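PDB 3ONO: Ribose/Galactose Isomerase from Vibrio parahaemolyticus, which probably interconverts aldose and ketose sugar phosphates, as an isomerase of the LacAB/RpiB family. Local coordinates for residues G125-N128 with V129-I132; V167-D170 with V171-L175; A177-Q180 with E181-K184; T185-S189 with T190-E194. All coordinates share one frame; numbering follows the deposited sequence. Where two conformers were deposited one is given.

Contact 1 of 4, residues G125-N128 with V129-I132; sequences GELN and VRYI
Ile132 N donates to Asn128 O at 2.8 Å, the shortest of four i to i+4 backbone bonds that make this plain alpha-helix. One turn after Asn128, the tip of the same isoleucine also meets the asparagine side chain, Ile132 CD1 coming within 3.5 Å of Asn128 ND2.

The carbonyl oxygen of Leu127 takes the N-H of Tyr131 at 2.9 Å (Leu127 O to Tyr131 N). The same oxygen lies over one face of the Tyr131 ring, offset toward its rim, with Leu127 O closest to Tyr131 CG at 3.1 Å. Tyr131 gets its ring there because CG stands beside its own backbone N (chi1 -62°), which folds the aromatic group back over the preceding turn. Leu127 and Arg130 run side by side in the same direction, and Leu127 CD2 sits over one face of the guanidinium, 3.5 Å from Arg130 NH1.

These residues form the first turns of helix 125-136. Glu126 and Arg130 face helix 18-31, where Arg130 NE makes a salt bridge to Glu24, while Asn128 and Tyr131 touch Pro98 at the start of helix 98-108 and Asn128 ND2 is hydrogen-bonded to Leu96 O. The second subunit also meets this turn: its Phe102 packs on Leu127 and Tyr131, its Lys135 makes a cation-pi contact with Tyr131, and its Tyr145 is hydrogen-bonded to Glu126, so the helix lies between its own neighbours and another chain.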
loop_
_atom_site.group_PDB
_atom_site.type_symbol
_atom_site.label_atom_id
_atom_site.label_comp_id
_atom_site.label_asym_id
_atom_site.label_seq_id
_atom_site.Cartn_x
_atom_site.Cartn_y
_atom_site.Cartn_z
ATOM N N GLY A 125 -11.795 -2.775 5.430
ATOM C CA GLY A 125 -10.865 -3.879 5.202
ATOM C C GLY A 125 -11.518 -5.088 4.540
ATOM O O GLY A 125 -10.879 -5.820 3.785
ATOM N N GLU A 126 -12.804 -5.306 4.819
ATOM C CA GLU A 126 -13.507 -6.454 4.268
ATOM C C GLU A 126 -13.630 -6.373 2.737
ATOM O O GLU A 126 -13.740 -7.407 2.079
ATOM C CB GLU A 126 -14.894 -6.615 4.913
ATOM C CG GLU A 126 -15.935 -5.574 4.511
ATOM C CD GLU A 126 -15.763 -4.260 5.240
ATOM O OE1 GLU A 126 -16.560 -3.329 5.007
ATOM O OE2 GLU A 126 -14.839 -4.157 6.067
ATOM N N LEU A 127 -13.663 -5.151 2.198
ATOM C CA LEU A 127 -13.709 -4.936 0.751
ATOM C C LEU A 127 -12.451 -5.503 0.091
ATOM O O LEU A 127 -12.525 -6.221 -0.902
ATOM C CB LEU A 127 -13.814 -3.450 0.437
ATOM C CG LEU A 127 -15.155 -2.887 0.906
ATOM C CD1 LEU A 127 -15.254 -1.441 0.495
ATOM C CD2 LEU A 127 -16.278 -3.713 0.312
ATOM N N ASN A 128 -11.299 -5.162 0.652
ATOM C CA ASN A 128 -10.031 -5.667 0.137
ATOM C C ASN A 128 -9.990 -7.207 0.190
ATOM O O ASN A 128 -9.525 -7.856 -0.750
ATOM C CB ASN A 128 -8.878 -5.036 0.913
ATOM C CG ASN A 128 -7.529 -5.388 0.336
ATOM O OD1 ASN A 128 -7.248 -5.088 -0.825
ATOM N ND2 ASN A 128 -6.673 -6.009 1.152
ATOM N N VAL A 129 -10.492 -7.798 1.275
ATOM C CA VAL A 129 -10.552 -9.268 1.355
ATOM C C VAL A 129 -11.400 -9.810 0.206
ATOM O O VAL A 129 -11.009 -10.742 -0.499
ATOM C CB VAL A 129 -11.174 -9.722 2.680
ATOM C CG1 VAL A 129 -11.435 -11.238 2.683
ATOM C CG2 VAL A 129 -10.293 -9.301 3.853
ATOM N N ARG A 130 -12.582 -9.219 0.015
ATOM C CA ARG A 130 -13.451 -9.633 -1.082
ATOM C C ARG A 130 -12.741 -9.572 -2.435
ATOM O O ARG A 130 -12.805 -10.514 -3.231
ATOM C CB ARG A 130 -14.706 -8.739 -1.126
ATOM C CG ARG A 130 -15.696 -9.137 -2.202
ATOM C CD ARG A 130 -16.904 -8.158 -2.227
ATOM N NE ARG A 130 -17.510 -8.064 -0.900
ATOM C CZ ARG A 130 -18.224 -7.033 -0.442
ATOM N NH1 ARG A 130 -18.440 -5.949 -1.194
ATOM N NH2 ARG A 130 -18.710 -7.080 0.796
ATOM N N TYR A 131 -12.085 -8.442 -2.692
ATOM C CA TYR A 131 -11.453 -8.190 -3.980
ATOM C C TYR A 131 -10.270 -9.152 -4.193
ATOM O O TYR A 131 -9.998 -9.611 -5.309
ATOM C CB TYR A 131 -10.963 -6.751 -4.042
ATOM C CG TYR A 131 -12.040 -5.679 -3.938
ATOM C CD1 TYR A 131 -13.398 -6.000 -3.969
ATOM C CD2 TYR A 131 -11.690 -4.335 -3.808
ATOM C CE1 TYR A 131 -14.375 -4.986 -3.884
ATOM C CE2 TYR A 131 -12.641 -3.346 -3.727
ATOM C CZ TYR A 131 -13.973 -3.670 -3.748
ATOM O OH TYR A 131 -14.894 -2.642 -3.673
ATOM N N ILE A 132 -9.555 -9.434 -3.115
ATOM C CA ILE A 132 -8.487 -10.437 -3.174
ATOM C C ILE A 132 -9.050 -11.782 -3.621
ATOM O O ILE A 132 -8.472 -12.449 -4.479
ATOM C CB ILE A 132 -7.770 -10.581 -1.809
ATOM C CG1 ILE A 132 -6.799 -9.411 -1.590
ATOM C CG2 ILE A 132 -7.063 -11.982 -1.688
ATOM C CD1 ILE A 132 -6.314 -9.290 -0.119
#

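Contact 2 of 4, residues V167-D170 with V171-L175; sequences VAKD and VVEGL
This is a helix N-terminus, where Lys169 and Asp170 in the linker after helix 150-167 meet the first turn of helix 171-177. Asp170 holds the N-cap position, yet its side chain makes no capping bond; the turn is closed by the backbone, Gly174 N giving its hydrogen to Asp170 O at 2.9 Å with an N-H...O angle of 163°. Val171 rests on Pro88, and Val172 packs against Glu204 and Ile205 of helix 203-212.

The side chain of Glu173 is extended, with CG anti to the backbone N (chi1 -176°), and crosses that of Lys169 at about a right angle. Their charged ends stay 5.2 Å apart (Lys169 NZ to Glu173 OE2), and the ammonium is hydrogen-bonded to Ala166 O of the third subunit.

Water does much of the polar work. One molecule accepts from Asp170 N and donates to Glu173 OE1 at 2.6 Å, so the carboxylate of Glu173 reaches the start of the helix through a bridge. A second water accepts from Lys169 NZ at 3.1 Å and donates a weak bond to Glu173 OE2, which itself lies 4.0 Å from Lys169 CD.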
loop_
_atom_site.group_PDB
_atom_site.type_symbol
_atom_site.label_atom_id
_atom_site.label_comp_id
_atom_site.label_asym_id
_atom_site.label_seq_id
_atom_site.Cartn_x
_atom_site.Cartn_y
_atom_site.Cartn_z
ATOM N N VAL A 167 14.818 -31.099 0.448
ATOM C CA VAL A 167 15.281 -30.591 1.739
ATOM C C VAL A 167 14.490 -31.184 2.882
ATOM O O VAL A 167 14.997 -31.325 4.006
ATOM C CB VAL A 167 15.157 -29.027 1.747
ATOM C CG1 VAL A 167 15.211 -28.473 3.158
ATOM C CG2 VAL A 167 16.269 -28.456 0.893
ATOM N N ALA A 168 13.230 -31.495 2.596
ATOM C CA ALA A 168 12.322 -32.054 3.586
ATOM C C ALA A 168 12.374 -33.574 3.668
ATOM O O ALA A 168 12.598 -34.267 2.672
ATOM C CB ALA A 168 10.910 -31.640 3.247
ATOM N N LYS A 169 12.132 -34.099 4.860
ATOM C CA LYS A 169 11.862 -35.534 5.007
ATOM C C LYS A 169 10.595 -35.898 4.237
ATOM O O LYS A 169 9.829 -35.017 3.818
ATOM C CB LYS A 169 11.675 -35.859 6.483
ATOM C CG LYS A 169 12.906 -35.607 7.285
ATOM C CD LYS A 169 12.633 -35.773 8.788
ATOM C CE LYS A 169 13.825 -35.324 9.623
ATOM N NZ LYS A 169 13.488 -35.110 11.082
ATOM N N ASP A 170 10.371 -37.198 4.043
ATOM C CA ASP A 170 9.109 -37.645 3.471
ATOM C C ASP A 170 7.984 -37.054 4.322
ATOM O O ASP A 170 8.173 -36.803 5.514
ATOM C CB ASP A 170 9.044 -39.185 3.434
ATOM C CG ASP A 170 10.036 -39.795 2.445
ATOM O OD1 ASP A 170 10.545 -39.070 1.562
ATOM O OD2 ASP A 170 10.290 -41.017 2.540
ATOM N N VAL A 171 6.828 -36.792 3.722
ATOM C CA VAL A 171 5.766 -36.099 4.454
ATOM C C VAL A 171 5.425 -36.713 5.812
ATOM O O VAL A 171 5.469 -36.040 6.849
ATOM C CB VAL A 171 4.503 -35.951 3.612
ATOM C CG1 VAL A 171 3.383 -35.349 4.449
ATOM C CG2 VAL A 171 4.796 -35.074 2.406
ATOM N N VAL A 172 5.095 -37.995 5.827
ATOM C CA VAL A 172 4.683 -38.586 7.089
ATOM C C VAL A 172 5.818 -38.638 8.102
ATOM O O VAL A 172 5.607 -38.309 9.271
ATOM C CB VAL A 172 3.979 -39.931 6.894
ATOM C CG1 VAL A 172 3.675 -40.557 8.241
ATOM C CG2 VAL A 172 2.700 -39.706 6.103
ATOM N N GLU A 173 7.023 -39.006 7.660
ATOM C CA GLU A 173 8.179 -39.020 8.551
ATOM C C GLU A 173 8.371 -37.650 9.180
ATOM O O GLU A 173 8.673 -37.536 10.364
ATOM C CB GLU A 173 9.471 -39.393 7.821
ATOM C CG GLU A 173 10.658 -39.500 8.787
ATOM C CD GLU A 173 11.959 -39.974 8.136
ATOM O OE1 GLU A 173 11.907 -40.549 7.027
ATOM O OE2 GLU A 173 13.036 -39.775 8.750
ATOM N N GLY A 174 8.246 -36.612 8.361
ATOM C CA GLY A 174 8.396 -35.248 8.861
ATOM C C GLY A 174 7.343 -34.891 9.898
ATOM O O GLY A 174 7.640 -34.261 10.930
ATOM N N LEU A 175 6.108 -35.297 9.645
ATOM C CA LEU A 175 5.033 -34.982 10.571
ATOM C C LEU A 175 5.293 -35.701 11.891
ATOM O O LEU A 175 5.007 -35.176 12.965
ATOM C CB LEU A 175 3.682 -35.400 10.005
ATOM C CG LEU A 175 3.155 -34.532 8.859
ATOM C CD1 LEU A 175 1.869 -35.138 8.312
ATOM C CD2 LEU A 175 2.955 -33.059 9.300
HETATM O O HOH W 1 12.679 -38.051 11.677
HETATM O O HOH W 2 12.469 -39.004 4.951
#

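Contact 3 of 4, residues A177-Q180 with E181-K184; sequences AIDQ and ELVK
The backbone leaves Ile178 and Asp179 extended and turns helical at Gln180, making Asp179 the N-cap of helix 180-186. Its carbonyl oxygen receives two weak bonds, from Leu182 N at 2.9 Å and from Val183 N at 3.5 Å. The first regular i to i+4 bond follows, Lys184 N to Gln180 O, almost straight at 170°.

The Asp179 side chain does the capping. CG is anti to the backbone N (chi1 169°), which swings the carboxylate back over the helix start, and OD1 accepts from Glu181 N at 3.2 Å. The N-H comes from above the carboxylate plane, 74° out of it. The negative group at this end of the helix would also be favoured by the helix dipole. The Glu181 side chain runs beside that of Asp179 in the same direction, with the two carboxylate planes nearly perpendicular.

Below the cap is a small apolar cluster. Ile178 CG2 touches both Leu182 CD1 and Val183 CG2, each at 3.8 Å, its side chain crossing theirs at about right angles. Ile56 of helix 51-63 meets Ile178 and Leu182, while Tyr208 and Leu212 of helix 203-212 take Val183. Val167 and Val163 of the third subunit add to this packing at Ile178 and Leu182.

One water spans the two like charges, donating to Asp179 OD2 at 2.7 Å and, weakly, to Glu181 OE1.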
loop_
_atom_site.group_PDB
_atom_site.type_symbol
_atom_site.label_atom_id
_atom_site.label_comp_id
_atom_site.label_asym_id
_atom_site.label_seq_id
_atom_site.Cartn_x
_atom_site.Cartn_y
_atom_site.Cartn_z
ATOM N N ALA A 177 8.105 -36.227 13.202
ATOM C CA ALA A 177 9.230 -35.589 13.878
ATOM C C ALA A 177 8.786 -34.310 14.571
ATOM O O ALA A 177 9.465 -33.842 15.490
ATOM C CB ALA A 177 10.360 -35.274 12.905
ATOM N N ILE A 178 7.677 -33.719 14.108
ATOM C CA ILE A 178 7.132 -32.540 14.790
ATOM C C ILE A 178 6.679 -32.978 16.180
ATOM O O ILE A 178 6.320 -34.124 16.378
ATOM C CB ILE A 178 5.936 -31.973 14.005
ATOM C CG1 ILE A 178 6.407 -31.531 12.615
ATOM C CG2 ILE A 178 5.260 -30.808 14.771
ATOM C CD1 ILE A 178 5.267 -31.093 11.699
ATOM N N ASP A 179 6.722 -32.072 17.153
ATOM C CA ASP A 179 6.154 -32.364 18.469
ATOM C C ASP A 179 4.744 -32.870 18.253
ATOM O O ASP A 179 3.915 -32.179 17.671
ATOM C CB ASP A 179 6.127 -31.072 19.312
ATOM C CG ASP A 179 5.303 -31.199 20.597
ATOM O OD1 ASP A 179 5.101 -32.317 21.125
ATOM O OD2 ASP A 179 4.879 -30.146 21.109
ATOM N N GLN A 180 4.461 -34.100 18.689
ATOM C CA GLN A 180 3.165 -34.665 18.327
ATOM C C GLN A 180 1.995 -33.966 18.990
ATOM O O GLN A 180 0.865 -34.055 18.516
ATOM C CB GLN A 180 3.124 -36.184 18.588
ATOM C CG GLN A 180 4.115 -36.979 17.727
ATOM C CD GLN A 180 3.820 -36.846 16.235
ATOM O OE1 GLN A 180 4.379 -35.973 15.546
ATOM N NE2 GLN A 180 2.922 -37.691 15.735
ATOM N N GLU A 181 2.247 -33.262 20.086
ATOM C CA GLU A 181 1.207 -32.413 20.668
ATOM C C GLU A 181 0.708 -31.382 19.633
ATOM O O GLU A 181 -0.481 -31.105 19.537
ATOM C CB GLU A 181 1.748 -31.653 21.882
ATOM C CG GLU A 181 1.199 -32.087 23.245
ATOM C CD GLU A 181 0.877 -30.877 24.154
ATOM O OE1 GLU A 181 1.775 -30.391 24.901
ATOM O OE2 GLU A 181 -0.286 -30.407 24.108
ATOM N N LEU A 182 1.639 -30.806 18.886
ATOM C CA LEU A 182 1.270 -29.826 17.866
ATOM C C LEU A 182 0.392 -30.471 16.816
ATOM O O LEU A 182 -0.605 -29.894 16.415
ATOM C CB LEU A 182 2.493 -29.232 17.182
ATOM C CG LEU A 182 3.377 -28.280 17.977
ATOM C CD1 LEU A 182 4.613 -27.969 17.160
ATOM C CD2 LEU A 182 2.628 -26.978 18.327
ATOM N N VAL A 183 0.754 -31.667 16.359
ATOM C CA VAL A 183 -0.009 -32.263 15.272
ATOM C C VAL A 183 -1.391 -32.687 15.762
ATOM O O VAL A 183 -2.389 -32.515 15.049
ATOM C CB VAL A 183 0.722 -33.446 14.628
ATOM C CG1 VAL A 183 -0.015 -33.879 13.362
ATOM C CG2 VAL A 183 2.176 -33.064 14.316
ATOM N N LYS A 184 -1.458 -33.254 16.970
ATOM C CA LYS A 184 -2.751 -33.623 17.545
ATOM C C LYS A 184 -3.686 -32.419 17.620
ATOM O O LYS A 184 -4.887 -32.518 17.312
ATOM C CB LYS A 184 -2.588 -34.234 18.945
ATOM C CG LYS A 184 -1.873 -35.556 18.969
ATOM C CD LYS A 184 -1.685 -36.018 20.423
ATOM C CE LYS A 184 -1.148 -37.437 20.501
ATOM N NZ LYS A 184 0.281 -37.501 20.099
HETATM O O HOH W 3 3.453 -29.027 23.122
#

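Contact 4 of 4, residues T185-S189 with T190-E194; sequences TAVGS and TQFQE
Gln193 reaches back from helix 190-199 to the turn that follows helix 180-186, spanning the turn between two consecutive helices, the second N-capped by Ser189. Its CB lies 3.6 Å from Ser189 O. CG touches both Val187 O (3.3 Å) and Ser189 O (3.4 Å), and CD stays near each of them. At the tip, NE2 donates to Val187 O at 3.0 Å, straight enough at 158° and on a lone pair in the carbonyl plane; the acceptor in turn lies close to the plane of the amide, so the bond fixes how that group is turned. The chain stays extended beyond CG, which gives it the length to cross the turn.

The cap itself is made by Ser189 OG, which accepts from Phe192 N at 2.9 Å, while Gln193 N binds Ser189 O. Gln191 folds over this hydroxyl, its CD 3.2 Å from Ser189 OG, and sends NE2 on to Asp46 and Gly40 O.

Phe192 is buried. With CG anti to its backbone N (chi1 177°), the ring swings back beneath the turn, where Ala186 O stands over one face, offset toward the rim. Leu61 of helix 51-63 also packs against Phe192, and Ile60 of the same helix meets Val187. Val187 and Phe192 pack at a slant, Phe192 CE2 lying 3.6 Å from Val187 CG1.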
loop_
_atom_site.group_PDB
_atom_site.type_symbol
_atom_site.label_atom_id
_atom_site.label_comp_id
_atom_site.label_asym_id
_atom_site.label_seq_id
_atom_site.Cartn_x
_atom_site.Cartn_y
_atom_site.Cartn_z
ATOM N N THR A 185 -3.141 -31.285 18.041
ATOM C CA THR A 185 -3.937 -30.059 18.127
ATOM C C THR A 185 -4.386 -29.645 16.732
ATOM O O THR A 185 -5.542 -29.291 16.523
ATOM C CB THR A 185 -3.154 -28.918 18.796
ATOM O OG1 THR A 185 -2.919 -29.260 20.178
ATOM C CG2 THR A 185 -3.952 -27.590 18.708
ATOM N N ALA A 186 -3.467 -29.727 15.771
ATOM C CA ALA A 186 -3.774 -29.300 14.395
ATOM C C ALA A 186 -4.955 -30.077 13.800
ATOM O O ALA A 186 -5.777 -29.503 13.081
ATOM C CB ALA A 186 -2.532 -29.426 13.495
ATOM N N VAL A 187 -5.050 -31.369 14.096
ATOM C CA VAL A 187 -6.101 -32.186 13.490
ATOM C C VAL A 187 -7.281 -32.397 14.432
ATOM O O VAL A 187 -8.182 -33.174 14.137
ATOM C CB VAL A 187 -5.574 -33.556 13.034
ATOM C CG1 VAL A 187 -4.324 -33.377 12.182
ATOM C CG2 VAL A 187 -5.261 -34.424 14.244
ATOM N N GLY A 188 -7.284 -31.678 15.547
ATOM C CA GLY A 188 -8.264 -31.901 16.594
ATOM C C GLY A 188 -9.714 -31.475 16.391
ATOM O O GLY A 188 -10.599 -32.055 17.005
ATOM N N SER A 189 -9.987 -30.479 15.547
ATOM C CA SER A 189 -11.351 -29.947 15.461
ATOM C C SER A 189 -12.277 -30.786 14.578
ATOM O O SER A 189 -11.824 -31.458 13.654
ATOM C CB SER A 189 -11.351 -28.499 14.950
ATOM O OG SER A 189 -11.474 -28.484 13.538
ATOM N N THR A 190 -13.579 -30.713 14.853
ATOM C CA THR A 190 -14.571 -31.401 14.036
ATOM C C THR A 190 -14.584 -30.888 12.598
ATOM O O THR A 190 -14.711 -31.683 11.662
ATOM C CB THR A 190 -15.998 -31.305 14.634
ATOM O OG1 THR A 190 -16.356 -29.927 14.807
ATOM C CG2 THR A 190 -16.065 -31.996 15.968
ATOM N N GLN A 191 -14.442 -29.576 12.407
ATOM C CA GLN A 191 -14.468 -29.034 11.041
ATOM C C GLN A 191 -13.228 -29.477 10.244
ATOM O O GLN A 191 -13.312 -29.720 9.043
ATOM C CB GLN A 191 -14.691 -27.509 10.998
ATOM C CG GLN A 191 -13.592 -26.674 11.619
ATOM C CD GLN A 191 -13.829 -26.395 13.088
ATOM O OE1 GLN A 191 -14.501 -27.167 13.779
ATOM N NE2 GLN A 191 -13.282 -25.281 13.576
ATOM N N PHE A 192 -12.082 -29.619 10.903
ATOM C CA PHE A 192 -10.904 -30.114 10.188
ATOM C C PHE A 192 -11.096 -31.570 9.785
ATOM O O PHE A 192 -10.878 -31.955 8.632
ATOM C CB PHE A 192 -9.629 -30.000 11.029
ATOM C CG PHE A 192 -8.411 -30.565 10.342
ATOM C CD1 PHE A 192 -7.655 -29.766 9.491
ATOM C CD2 PHE A 192 -8.048 -31.891 10.512
ATOM C CE1 PHE A 192 -6.548 -30.274 8.841
ATOM C CE2 PHE A 192 -6.936 -32.413 9.862
ATOM C CZ PHE A 192 -6.186 -31.597 9.023
ATOM N N GLN A 193 -11.495 -32.388 10.752
ATOM C CA GLN A 193 -11.640 -33.818 10.507
ATOM C C GLN A 193 -12.680 -34.098 9.421
ATOM O O GLN A 193 -12.489 -34.975 8.578
ATOM C CB GLN A 193 -11.977 -34.546 11.803
ATOM C CG GLN A 193 -10.813 -34.562 12.785
ATOM C CD GLN A 193 -11.190 -35.133 14.126
ATOM O OE1 GLN A 193 -12.113 -35.941 14.227
ATOM N NE2 GLN A 193 -10.471 -34.724 15.171
ATOM N N GLU A 194 -13.767 -33.335 9.428
ATOM C CA GLU A 194 -14.834 -33.558 8.467
ATOM C C GLU A 194 -14.336 -33.336 7.043
ATOM O O GLU A 194 -14.660 -34.102 6.137
ATOM C CB GLU A 194 -16.027 -32.648 8.764
ATOM C CG GLU A 194 -17.253 -32.959 7.919
ATOM C CD GLU A 194 -18.405 -31.999 8.175
ATOM O OE1 GLU A 194 -18.335 -31.230 9.162
ATOM O OE2 GLU A 194 -19.379 -32.015 7.385
#

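How the contacts relate
Contact 1 stands alone at the start of helix 125-136, on the opposite side of the chain's centre from contacts 2 and 3, with centres about 35 and 34 Å away. It lies within a helix and meets the second subunit; the other three are helix starts along the C-terminal run of short helices. Contacts 2 and 3 touch each other and share the third subunit, whereas contact 4, which shares helix 180-186 with contact 3, meets no other chain. Contact 2 has no side-chain cap and relies on a backbone bond and waters, contact 3 is capped by an aspartate and contact 4 by a serine. All are partly buried, contacts 2 and 3 having more exposed residues than contacts 1 and 4.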